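PDB 4O6K: interleukin 22, which probably acts, like human IL-22, as a secreted helical cytokine of the IL-10 family that signals by binding a cell-surface receptor. Local coordinates for residues P35-D40 with C49-I54; L55-N60 with K105-N110; M71-I76 with K125-T130; H112-A115 with A121-N124. All coordinates share one frame; numbering follows the deposited sequence.

Contact 1: residues P35-D40 with C49-I54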
loop_
_atom_site.group_PDB
_atom_site.type_symbol
_atom_site.label_atom_id
_atom_site.label_comp_id
_atom_site.label_asym_id
_atom_site.label_seq_id
_atom_site.Cartn_x
_atom_site.Cartn_y
_atom_site.Cartn_z
ATOM N N PRO A 35 -7.726 -0.529 -5.500
ATOM C CA PRO A 35 -8.263 -1.357 -6.581
ATOM C C PRO A 35 -8.136 -2.831 -6.217
ATOM O O PRO A 35 -7.118 -3.232 -5.653
ATOM C CB PRO A 35 -7.378 -1.001 -7.778
ATOM C CG PRO A 35 -6.845 0.357 -7.464
ATOM C CD PRO A 35 -6.687 0.401 -5.971
ATOM N N TYR A 36 -9.151 -3.626 -6.533
ATOM C CA TYR A 36 -9.133 -5.038 -6.180
ATOM C C TYR A 36 -8.325 -5.854 -7.180
ATOM O O TYR A 36 -8.578 -5.810 -8.384
ATOM C CB TYR A 36 -10.560 -5.583 -6.085
ATOM C CG TYR A 36 -10.632 -7.089 -5.963
ATOM C CD1 TYR A 36 -10.283 -7.730 -4.781
ATOM C CD2 TYR A 36 -11.056 -7.871 -7.031
ATOM C CE1 TYR A 36 -10.349 -9.107 -4.669
ATOM C CE2 TYR A 36 -11.126 -9.246 -6.928
ATOM C CZ TYR A 36 -10.771 -9.858 -5.745
ATOM O OH TYR A 36 -10.840 -11.229 -5.638
ATOM N N PHE A 37 -7.350 -6.597 -6.668
ATOM C CA PHE A 37 -6.573 -7.515 -7.490
ATOM C C PHE A 37 -6.949 -8.950 -7.152
ATOM O O PHE A 37 -6.740 -9.407 -6.029
ATOM C CB PHE A 37 -5.072 -7.305 -7.282
ATOM C CG PHE A 37 -4.499 -6.161 -8.070
ATOM C CD1 PHE A 37 -4.715 -4.850 -7.678
ATOM C CD2 PHE A 37 -3.735 -6.400 -9.203
ATOM C CE1 PHE A 37 -4.183 -3.798 -8.402
ATOM C CE2 PHE A 37 -3.202 -5.354 -9.931
ATOM C CZ PHE A 37 -3.426 -4.051 -9.530
ATOM N N SER A 38 -7.502 -9.660 -8.129
ATOM C CA SER A 38 -7.823 -11.069 -7.955
ATOM C C SER A 38 -6.553 -11.907 -8.015
ATOM O O SER A 38 -5.482 -11.397 -8.345
ATOM C CB SER A 38 -8.815 -11.536 -9.022
ATOM O OG SER A 38 -8.215 -11.538 -10.305
ATOM N N HIS A 39 -6.678 -13.187 -7.681
ATOM C CA HIS A 39 -5.555 -14.115 -7.755
ATOM C C HIS A 39 -4.964 -14.153 -9.161
ATOM O O HIS A 39 -3.745 -14.144 -9.331
ATOM C CB HIS A 39 -5.989 -15.520 -7.333
ATOM C CG HIS A 39 -4.953 -16.569 -7.585
ATOM N ND1 HIS A 39 -3.968 -16.879 -6.671
ATOM C CD2 HIS A 39 -4.746 -17.380 -8.649
ATOM C CE1 HIS A 39 -3.200 -17.835 -7.162
ATOM N NE2 HIS A 39 -3.650 -18.158 -8.362
ATOM N N ASP A 40 -5.837 -14.196 -10.161
ATOM C CA ASP A 40 -5.411 -14.207 -11.555
ATOM C C ASP A 40 -4.692 -12.917 -11.936
ATOM O O ASP A 40 -3.670 -12.942 -12.622
ATOM C CB ASP A 40 -6.613 -14.427 -12.477
ATOM C CG ASP A 40 -7.086 -15.866 -12.483
ATOM O OD1 ASP A 40 -6.436 -16.750 -11.923
ATOM O OD2 ASP A 40 -8.228 -16.111 -13.118
ATOM N N CYS A 49 4.697 -3.923 -10.315
ATOM C CA CYS A 49 5.080 -2.528 -10.494
ATOM C C CYS A 49 3.880 -1.588 -10.405
ATOM O O CYS A 49 4.025 -0.433 -10.006
ATOM C CB CYS A 49 5.804 -2.343 -11.828
ATOM S SG CYS A 49 7.431 -3.128 -11.900
ATOM N N ILE A 50 2.703 -2.077 -10.784
ATOM C CA ILE A 50 1.478 -1.294 -10.637
ATOM C C ILE A 50 1.197 -1.017 -9.164
ATOM O O ILE A 50 0.950 0.124 -8.772
ATOM C CB ILE A 50 0.260 -2.003 -11.262
ATOM C CG1 ILE A 50 0.343 -1.967 -12.788
ATOM C CG2 ILE A 50 -1.029 -1.338 -10.812
ATOM C CD1 ILE A 50 -0.661 -2.866 -13.476
ATOM N N ASN A 51 1.252 -2.065 -8.348
ATOM C CA ASN A 51 1.023 -1.923 -6.918
ATOM C C ASN A 51 2.163 -1.174 -6.239
ATOM O O ASN A 51 1.961 -0.499 -5.230
ATOM C CB ASN A 51 0.831 -3.295 -6.267
ATOM C CG ASN A 51 -0.532 -3.891 -6.555
ATOM O OD1 ASN A 51 -1.554 -3.388 -6.087
ATOM N ND2 ASN A 51 -0.556 -4.972 -7.326
ATOM N N ALA A 52 3.363 -1.295 -6.799
ATOM C CA ALA A 52 4.526 -0.583 -6.284
ATOM C C ALA A 52 4.367 0.922 -6.452
ATOM O O ALA A 52 4.878 1.706 -5.653
ATOM C CB ALA A 52 5.791 -1.060 -6.979
ATOM N N ARG A 53 3.655 1.319 -7.500
ATOM C CA ARG A 53 3.429 2.730 -7.768
ATOM C C ARG A 53 2.387 3.260 -6.790
ATOM O O ARG A 53 2.454 4.409 -6.347
ATOM C CB ARG A 53 2.975 2.942 -9.213
ATOM C CG ARG A 53 3.245 4.340 -9.722
ATOM C CD ARG A 53 4.756 4.508 -9.807
ATOM N NE ARG A 53 5.202 5.891 -9.905
ATOM C CZ ARG A 53 6.332 6.255 -10.504
ATOM N NH1 ARG A 53 7.117 5.334 -11.047
ATOM N NH2 ARG A 53 6.681 7.534 -10.556
ATOM N N ILE A 54 1.414 2.412 -6.472
ATOM C CA ILE A 54 0.411 2.719 -5.459
ATOM C C ILE A 54 1.064 2.809 -4.081
ATOM O O ILE A 54 0.702 3.655 -3.260
ATOM C CB ILE A 54 -0.710 1.655 -5.441
ATOM C CG1 ILE A 54 -1.490 1.682 -6.758
ATOM C CG2 ILE A 54 -1.652 1.875 -4.267
ATOM C CD1 ILE A 54 -2.547 0.599 -6.868
HETATM O O HOH W 1 -4.287 -2.063 -5.646
#
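F37 and N51 reach for each other from opposite directions, so that the NH2 end of the N51 carboxamide is set over one face of the phenyl ring. Its ND2 stands 3.6 Å above the plane of the F37 ring, over the centre, with the amide steeply tilted, the two planes being 57° apart. The other end of the amide, OD1, comes to 3.5 Å from CE1 of F37 near the rim. CG of F37 is anti to the carbonyl carbon (chi1 -81°), which sends the ring off the extended chain toward helix 47-62. At the edge of the same ring, CG2 of I50 meets CZ of F37 at 3.8 Å. Replacing F37 by an alanine would probably open a gap beside I50 and leave the N51 amide without the ring its ND2 stands over. Nearer the other end of the contact, P35 sets CD against CD1 of I54 at 4.2 Å, a rigid apolar ring suited to a loop packed on the helix. The ring of Y136 also meets F37, so the loop packs against helix 130-140 as well as helix 47-62. The N51 amide is buried but has polar partners: ND2 donates to S47 O one turn earlier, while a water donates both to N51 OD1 and to P35 O, at 3.1 Å each. Loop and helix are thus linked by a water and by packing, without a direct hydrogen bond.

Contact 2: residues L55-N60 with K105-N110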
loop_
_atom_site.group_PDB
_atom_site.type_symbol
_atom_site.label_atom_id
_atom_site.label_comp_id
_atom_site.label_asym_id
_atom_site.label_seq_id
_atom_site.Cartn_x
_atom_site.Cartn_y
_atom_site.Cartn_z
ATOM N N LEU A 55 2.045 1.941 -3.844
ATOM C CA LEU A 55 2.805 1.945 -2.598
ATOM C C LEU A 55 3.523 3.279 -2.434
ATOM O O LEU A 55 3.589 3.832 -1.335
ATOM C CB LEU A 55 3.807 0.791 -2.566
ATOM C CG LEU A 55 4.659 0.704 -1.299
ATOM C CD1 LEU A 55 3.775 0.559 -0.070
ATOM C CD2 LEU A 55 5.651 -0.444 -1.392
ATOM N N LYS A 56 4.066 3.778 -3.543
ATOM C CA LYS A 56 4.730 5.078 -3.579
ATOM C C LYS A 56 3.807 6.183 -3.097
ATOM O O LYS A 56 4.191 7.024 -2.282
ATOM C CB LYS A 56 5.185 5.400 -5.004
ATOM C CG LYS A 56 5.870 6.748 -5.164
ATOM C CD LYS A 56 6.508 6.847 -6.541
ATOM C CE LYS A 56 7.204 8.183 -6.735
ATOM N NZ LYS A 56 8.217 8.403 -5.665
ATOM N N TYR A 57 2.580 6.162 -3.607
ATOM C CA TYR A 57 1.561 7.129 -3.228
ATOM C C TYR A 57 1.202 6.995 -1.753
ATOM O O TYR A 57 0.962 7.992 -1.071
ATOM C CB TYR A 57 0.317 6.963 -4.100
ATOM C CG TYR A 57 -0.599 8.164 -4.084
ATOM C CD1 TYR A 57 -0.390 9.230 -4.951
ATOM C CD2 TYR A 57 -1.670 8.237 -3.204
ATOM C CE1 TYR A 57 -1.222 10.333 -4.943
ATOM C CE2 TYR A 57 -2.508 9.337 -3.189
ATOM C CZ TYR A 57 -2.280 10.382 -4.060
ATOM O OH TYR A 57 -3.109 11.481 -4.051
ATOM N N TYR A 58 1.159 5.755 -1.274
ATOM C CA TYR A 58 0.895 5.469 0.134
ATOM C C TYR A 58 1.930 6.111 1.049
ATOM O O TYR A 58 1.584 6.719 2.063
ATOM C CB TYR A 58 0.864 3.957 0.375
ATOM C CG TYR A 58 -0.520 3.384 0.570
ATOM C CD1 TYR A 58 -1.363 3.162 -0.511
ATOM C CD2 TYR A 58 -0.984 3.060 1.839
ATOM C CE1 TYR A 58 -2.629 2.635 -0.333
ATOM C CE2 TYR A 58 -2.246 2.534 2.027
ATOM C CZ TYR A 58 -3.066 2.324 0.939
ATOM O OH TYR A 58 -4.324 1.800 1.124
ATOM N N VAL A 59 3.201 5.968 0.688
ATOM C CA VAL A 59 4.295 6.505 1.487
ATOM C C VAL A 59 4.230 8.029 1.546
ATOM O O VAL A 59 4.461 8.631 2.594
ATOM C CB VAL A 59 5.663 6.066 0.922
ATOM C CG1 VAL A 59 6.800 6.783 1.636
ATOM C CG2 VAL A 59 5.825 4.558 1.043
ATOM N N ASN A 60 3.896 8.645 0.417
ATOM C CA ASN A 60 3.828 10.099 0.326
ATOM C C ASN A 60 2.579 10.711 0.961
ATOM O O ASN A 60 2.646 11.796 1.536
ATOM C CB ASN A 60 3.918 10.535 -1.140
ATOM C CG ASN A 60 5.310 10.362 -1.714
ATOM O OD1 ASN A 60 6.306 10.462 -0.998
ATOM N ND2 ASN A 60 5.386 10.097 -3.013
ATOM N N LYS A 105 -4.374 5.453 -11.200
ATOM C CA LYS A 105 -5.230 6.629 -11.219
ATOM C C LYS A 105 -6.522 6.391 -10.438
ATOM O O LYS A 105 -6.996 7.252 -9.771
ATOM C CB LYS A 105 -5.521 7.076 -12.634
ATOM C CG LYS A 105 -4.475 7.985 -13.220
ATOM C CD LYS A 105 -4.497 7.953 -14.708
ATOM C CE LYS A 105 -4.169 6.560 -15.161
ATOM N NZ LYS A 105 -2.834 6.366 -15.739
ATOM N N GLN A 106 -7.041 5.192 -10.517
ATOM C CA GLN A 106 -8.274 4.869 -9.799
ATOM C C GLN A 106 -8.162 5.066 -8.314
ATOM O O GLN A 106 -9.000 5.684 -7.696
ATOM C CB GLN A 106 -8.739 3.459 -10.081
ATOM C CG GLN A 106 -10.047 3.110 -9.420
ATOM C CD GLN A 106 -10.433 1.658 -9.617
ATOM O OE1 GLN A 106 -10.370 1.161 -10.685
ATOM N NE2 GLN A 106 -10.796 0.998 -8.576
ATOM N N PHE A 107 -7.092 4.541 -7.755
ATOM C CA PHE A 107 -6.831 4.705 -6.358
ATOM C C PHE A 107 -6.771 6.182 -5.986
ATOM O O PHE A 107 -7.435 6.622 -5.087
ATOM C CB PHE A 107 -5.583 3.993 -5.910
ATOM C CG PHE A 107 -5.261 4.269 -4.500
ATOM C CD1 PHE A 107 -6.061 3.797 -3.524
ATOM C CD2 PHE A 107 -4.196 5.071 -4.156
ATOM C CE1 PHE A 107 -5.813 4.077 -2.223
ATOM C CE2 PHE A 107 -3.923 5.364 -2.855
ATOM C CZ PHE A 107 -4.741 4.870 -1.882
ATOM N N LYS A 108 -5.934 6.905 -6.704
ATOM C CA LYS A 108 -5.774 8.301 -6.495
ATOM C C LYS A 108 -7.083 9.068 -6.580
ATOM O O LYS A 108 -7.405 9.872 -5.735
ATOM C CB LYS A 108 -4.794 8.814 -7.514
ATOM C CG LYS A 108 -3.373 8.353 -7.306
ATOM C CD LYS A 108 -2.391 9.338 -7.882
ATOM C CE LYS A 108 -1.701 8.790 -9.105
ATOM N NZ LYS A 108 -0.233 8.971 -9.171
ATOM N N ARG A 109 -7.846 8.745 -7.618
ATOM C CA ARG A 109 -9.162 9.293 -7.850
ATOM C C ARG A 109 -10.111 9.020 -6.719
ATOM O O ARG A 109 -10.698 9.908 -6.217
ATOM C CB ARG A 109 -9.747 8.773 -9.161
ATOM C CG ARG A 109 -11.145 9.251 -9.480
ATOM C CD ARG A 109 -11.493 9.038 -10.927
ATOM N NE ARG A 109 -11.656 7.650 -11.246
ATOM C CZ ARG A 109 -10.807 6.956 -11.949
ATOM N NH1 ARG A 109 -9.730 7.515 -12.387
ATOM N NH2 ARG A 109 -11.031 5.713 -12.186
ATOM N N ASN A 110 -10.247 7.785 -6.315
ATOM C CA ASN A 110 -11.117 7.358 -5.223
ATOM C C ASN A 110 -10.667 7.889 -3.864
ATOM O O ASN A 110 -11.495 8.197 -3.006
ATOM C CB ASN A 110 -11.230 5.833 -5.200
ATOM C CG ASN A 110 -11.995 5.294 -6.395
ATOM O OD1 ASN A 110 -12.686 6.042 -7.089
ATOM N ND2 ASN A 110 -11.881 3.996 -6.640
#
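The Y57 ring carries the aliphatic chain of K108 over one face, while CE2 of F107 approaches it obliquely; the ring of H61 also stacks on Y57. CG of K108 stands 3.9 Å from the centroid of the Y57 ring and close to its normal, a CH-pi contact, and the next carbon, CD, comes to 3.3 Å from CE1 of Y57. Lysine suits this partly exposed margin because its methylenes can lie on an aromatic face. Seen from F107, CD2 of Y57 lies at the edge, near the ring plane, 3.7 Å from CE2. The planes of Y57 and F107 are almost perpendicular, at 88°. Y58 meets F107 quite differently: the two planes are only 17° apart but slid past each other, leaving CE1 of Y58 3.4 Å from CZ of F107 and little overlap. Together the three rings form an aromatic cluster between helices 47-62 and 102-117 of the all-helical cytokine fold; the short segments run in roughly the same direction, their axes 11.0 Å apart at closest approach. With CG anti to the backbone N (chi1 -162°), Y57 extends its ring across to the second helix. A serine in place of Y57 would probably leave the K108 methylenes without their aromatic face, H61 without its stacking partner and the edge of F107 without its neighbour. The hydroxyl of Y58 is hydrogen-bonded to A126 O, and F107 packs further against L33 and P35.

Contact 3: residues M71-I76 with K125-T130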
loop_
_atom_site.group_PDB
_atom_site.type_symbol
_atom_site.label_atom_id
_atom_site.label_comp_id
_atom_site.label_asym_id
_atom_site.label_seq_id
_atom_site.Cartn_x
_atom_site.Cartn_y
_atom_site.Cartn_z
ATOM N N MET A 71 0.477 9.373 17.253
ATOM C CA MET A 71 -0.162 9.026 18.515
ATOM C C MET A 71 -1.088 7.829 18.331
ATOM O O MET A 71 -1.010 6.851 19.073
ATOM C CB MET A 71 -0.951 10.219 19.064
ATOM C CG MET A 71 -0.108 11.282 19.751
ATOM S SD MET A 71 -1.099 12.698 20.271
ATOM C CE MET A 71 -2.370 11.890 21.241
ATOM N N LYS A 72 -1.966 7.918 17.337
ATOM C CA LYS A 72 -2.911 6.846 17.044
ATOM C C LYS A 72 -2.250 5.588 16.490
ATOM O O LYS A 72 -2.692 4.470 16.763
ATOM C CB LYS A 72 -3.975 7.323 16.058
ATOM C CG LYS A 72 -5.057 6.290 15.840
ATOM C CD LYS A 72 -6.162 6.772 14.935
ATOM C CE LYS A 72 -7.282 5.762 14.948
ATOM N NZ LYS A 72 -7.737 5.510 16.343
ATOM N N TYR A 73 -1.183 5.771 15.722
ATOM C CA TYR A 73 -0.488 4.646 15.115
ATOM C C TYR A 73 0.988 4.716 15.467
ATOM O O TYR A 73 1.787 5.221 14.685
ATOM C CB TYR A 73 -0.654 4.651 13.592
ATOM C CG TYR A 73 -2.085 4.657 13.098
ATOM C CD1 TYR A 73 -2.845 3.495 13.072
ATOM C CD2 TYR A 73 -2.665 5.830 12.633
ATOM C CE1 TYR A 73 -4.151 3.506 12.610
ATOM C CE2 TYR A 73 -3.965 5.852 12.170
ATOM C CZ TYR A 73 -4.704 4.689 12.160
ATOM O OH TYR A 73 -6.000 4.711 11.698
ATOM N N PRO A 74 1.355 4.217 16.657
ATOM C CA PRO A 74 2.749 4.272 17.108
ATOM C C PRO A 74 3.713 3.581 16.146
ATOM O O PRO A 74 4.904 3.891 16.146
ATOM C CB PRO A 74 2.709 3.534 18.451
ATOM C CG PRO A 74 1.307 3.702 18.926
ATOM C CD PRO A 74 0.468 3.638 17.682
ATOM N N MET A 75 3.200 2.659 15.338
ATOM C CA MET A 75 4.032 1.898 14.415
ATOM C C MET A 75 4.151 2.521 13.020
ATOM O O MET A 75 4.972 2.076 12.218
ATOM C CB MET A 75 3.491 0.473 14.283
ATOM C CG MET A 75 2.166 0.387 13.549
ATOM S SD MET A 75 0.782 1.117 14.448
ATOM C CE MET A 75 0.584 -0.065 15.778
ATOM N N ILE A 76 3.342 3.539 12.730
ATOM C CA ILE A 76 3.231 4.063 11.363
ATOM C C ILE A 76 4.558 4.600 10.820
ATOM O O ILE A 76 4.818 4.525 9.618
ATOM C CB ILE A 76 2.149 5.175 11.261
ATOM C CG1 ILE A 76 1.788 5.440 9.797
ATOM C CG2 ILE A 76 2.597 6.463 11.944
ATOM C CD1 ILE A 76 0.638 6.405 9.617
ATOM N N LYS A 125 -9.096 4.960 6.439
ATOM C CA LYS A 125 -9.598 3.902 5.570
ATOM C C LYS A 125 -8.481 3.300 4.721
ATOM O O LYS A 125 -8.335 2.080 4.651
ATOM C CB LYS A 125 -10.715 4.433 4.670
ATOM C CG LYS A 125 -11.412 3.358 3.856
ATOM C CD LYS A 125 -12.581 3.929 3.072
ATOM C CE LYS A 125 -13.388 2.823 2.416
ATOM N NZ LYS A 125 -13.836 1.808 3.408
ATOM N N ALA A 126 -7.701 4.163 4.077
ATOM C CA ALA A 126 -6.577 3.722 3.257
ATOM C C ALA A 126 -5.510 3.032 4.104
ATOM O O ALA A 126 -4.910 2.045 3.676
ATOM C CB ALA A 126 -5.979 4.898 2.504
ATOM N N ILE A 127 -5.275 3.565 5.300
ATOM C CA ILE A 127 -4.336 2.971 6.249
ATOM C C ILE A 127 -4.716 1.527 6.567
ATOM O O ILE A 127 -3.860 0.640 6.604
ATOM C CB ILE A 127 -4.269 3.794 7.557
ATOM C CG1 ILE A 127 -3.350 5.003 7.375
ATOM C CG2 ILE A 127 -3.756 2.949 8.709
ATOM C CD1 ILE A 127 -3.464 6.028 8.480
ATOM N N GLY A 128 -6.008 1.295 6.772
ATOM C CA GLY A 128 -6.512 -0.037 7.046
ATOM C C GLY A 128 -6.350 -0.982 5.871
ATOM O O GLY A 128 -6.388 -2.202 6.033
ATOM N N GLU A 129 -6.172 -0.418 4.680
ATOM C CA GLU A 129 -6.026 -1.217 3.471
ATOM C C GLU A 129 -4.565 -1.498 3.124
ATOM O O GLU A 129 -4.282 -2.214 2.166
ATOM C CB GLU A 129 -6.709 -0.513 2.295
ATOM C CG GLU A 129 -8.206 -0.315 2.478
ATOM C CD GLU A 129 -8.873 0.261 1.245
ATOM O OE1 GLU A 129 -8.332 0.080 0.136
ATOM O OE2 GLU A 129 -9.940 0.895 1.382
ATOM N N THR A 130 -3.644 -0.946 3.908
ATOM C CA THR A 130 -2.215 -1.110 3.644
ATOM C C THR A 130 -1.792 -2.577 3.687
ATOM O O THR A 130 -0.973 -3.021 2.882
ATOM C CB THR A 130 -1.357 -0.317 4.648
ATOM O OG1 THR A 130 -1.894 1.002 4.806
ATOM C CG2 THR A 130 0.079 -0.219 4.160
#
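I127 meets the ring of Y73 with two of its methyl groups. CD1 touches CE2 of Y73 at 3.7 Å, while CG2 lies 4.3 Å from the centroid of the Y73 ring and 26° off its normal, in a CH-pi contact. The two side chains arrive from opposite directions, and the branching of isoleucine lets one residue spread two methyls over the same face, CG2 toward CE1 and CD1 toward CE2. The opposite face has CG of K72 over it, near the rim. CD1 of I127 also meets CD1 of I76, 4.3 Å away, making a small apolar junction.

Behind these atoms, residues Y73 to I76 form a type I beta turn, closed by I76 N to Y73 O at 3.0 Å, which brings the Y73 ring and the I76 side chain to I127. The hydroxyl of Y73 is hydrogen-bonded to N124 OD1, which limits how the ring can shift. On the other segment, I127 O accepts from both T130 N and T130 OG1, the latter at 2.7 Å.

Helix 10-24 adds T22 and A23 against Y73, and M19 against both isoleucines. V62 of helix 47-62 packs on I127 as well, so this buried contact joins the turn between helices 69-72 and 76-93 to the bundle.

Contact 4: residues H112-A115 with A121-N124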
loop_
_atom_site.group_PDB
_atom_site.type_symbol
_atom_site.label_atom_id
_atom_site.label_comp_id
_atom_site.label_asym_id
_atom_site.label_seq_id
_atom_site.Cartn_x
_atom_site.Cartn_y
_atom_site.Cartn_z
ATOM N N HIS A 112 -8.900 10.685 -3.380
ATOM C CA HIS A 112 -9.212 12.106 -3.427
ATOM C C HIS A 112 -10.704 12.350 -3.226
ATOM O O HIS A 112 -11.098 13.262 -2.503
ATOM C CB HIS A 112 -8.760 12.715 -4.755
ATOM C CG HIS A 112 -8.964 14.194 -4.835
ATOM N ND1 HIS A 112 -10.011 14.764 -5.529
ATOM C CD2 HIS A 112 -8.268 15.222 -4.295
ATOM C CE1 HIS A 112 -9.944 16.078 -5.421
ATOM N NE2 HIS A 112 -8.896 16.383 -4.675
ATOM N N ALA A 113 -11.525 11.527 -3.874
ATOM C CA ALA A 113 -12.976 11.616 -3.741
ATOM C C ALA A 113 -13.407 11.418 -2.291
ATOM O O ALA A 113 -14.372 12.026 -1.830
ATOM C CB ALA A 113 -13.656 10.594 -4.640
ATOM N N SER A 114 -12.682 10.561 -1.579
ATOM C CA SER A 114 -12.993 10.264 -0.188
ATOM C C SER A 114 -12.441 11.356 0.721
ATOM O O SER A 114 -13.037 11.689 1.745
ATOM C CB SER A 114 -12.424 8.901 0.212
ATOM O OG SER A 114 -12.729 8.597 1.561
ATOM N N ALA A 115 -11.294 11.905 0.333
ATOM C CA ALA A 115 -10.628 12.951 1.103
ATOM C C ALA A 115 -11.461 14.228 1.169
ATOM O O ALA A 115 -11.352 15.001 2.121
ATOM C CB ALA A 115 -9.257 13.246 0.510
ATOM N N ALA A 121 -11.017 10.445 7.873
ATOM C CA ALA A 121 -11.678 9.169 7.624
ATOM C C ALA A 121 -11.100 8.493 6.385
ATOM O O ALA A 121 -11.018 7.267 6.315
ATOM C CB ALA A 121 -13.178 9.367 7.471
ATOM N N ALA A 122 -10.700 9.303 5.410
ATOM C CA ALA A 122 -10.091 8.791 4.190
ATOM C C ALA A 122 -8.710 8.214 4.473
ATOM O O ALA A 122 -8.347 7.160 3.948
ATOM C CB ALA A 122 -10.003 9.887 3.139
ATOM N N ARG A 123 -7.941 8.914 5.301
ATOM C CA ARG A 123 -6.616 8.450 5.694
ATOM C C ARG A 123 -6.712 7.140 6.469
ATOM O O ARG A 123 -6.003 6.183 6.168
ATOM C CB ARG A 123 -5.900 9.514 6.530
ATOM C CG ARG A 123 -5.312 10.652 5.707
ATOM C CD ARG A 123 -4.229 11.403 6.468
ATOM N NE ARG A 123 -3.122 10.537 6.865
ATOM C CZ ARG A 123 -2.036 10.962 7.502
ATOM N NH1 ARG A 123 -1.908 12.245 7.815
ATOM N NH2 ARG A 123 -1.075 10.107 7.825
ATOM N N ASN A 124 -7.602 7.103 7.457
ATOM C CA ASN A 124 -7.811 5.905 8.264
ATOM C C ASN A 124 -8.246 4.706 7.428
ATOM O O ASN A 124 -7.820 3.577 7.676
ATOM C CB ASN A 124 -8.850 6.172 9.356
ATOM C CG ASN A 124 -8.286 6.969 10.514
ATOM O OD1 ASN A 124 -7.085 6.937 10.780
ATOM N ND2 ASN A 124 -9.155 7.691 11.212
#
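The tight connection between two consecutive helices of the all-helical cytokine fold brings these segments together: helix 102-117 ends, the chain turns, and helix 119-128 starts back beside it. Only five residues separate the segments, and the backbones come close, as expected beside so short a connection, with CA of A115 5.2 Å from CA of A122. Small residues suit such closeness, since larger side chains would have to be accommodated between two adjoining backbones. A122 is the central residue from its side: its methyl points toward helix 102-117 and is buried there, meeting both S114 and A115. CB of A122 lies 3.7 Å from the backbone N of A115, so the methyl packs on the main chain itself as well as on side chains. The two alanine methyls are farther apart, CB to CB 4.3 Å, an ordinary apolar contact. No hydrogen bond joins the segments, and the contact rests on the fit of small groups.

Further along the second helix, a polar side chain ties it to another part of the fold: R123 donates through NH2 to V62 O, at the end of helix 47-62. S114 contributes the remaining touch. With OG anti to the backbone N (chi1 -180°), its hydroxyl reaches across to the neighbouring helix, where OG of S114 comes to 3.4 Å from CB of A122.

How the contacts relate
Contacts 1 and 2 follow each other along helix 47-62, with centres 11 Å apart, and touch where P35 CD packs on F107 CB at 3.8 Å. Contacts 2 and 3 meet through the hydroxyl of Y58, 2.6 Å from A126 O, a probable hydrogen bond; their segments alternate along the chain. Contact 4 continues helix 102-117 from contact 2, 11 Å away between centres, and is nested within the loop closed by contact 3, to which Y73 OH and N124 OD1 link it at 2.6 Å. Contacts 1 and 3 lie on opposite sides of the chain's centre, about 20 Å apart between centres. C49, within segment 49-54, is disulfide-bonded to C94.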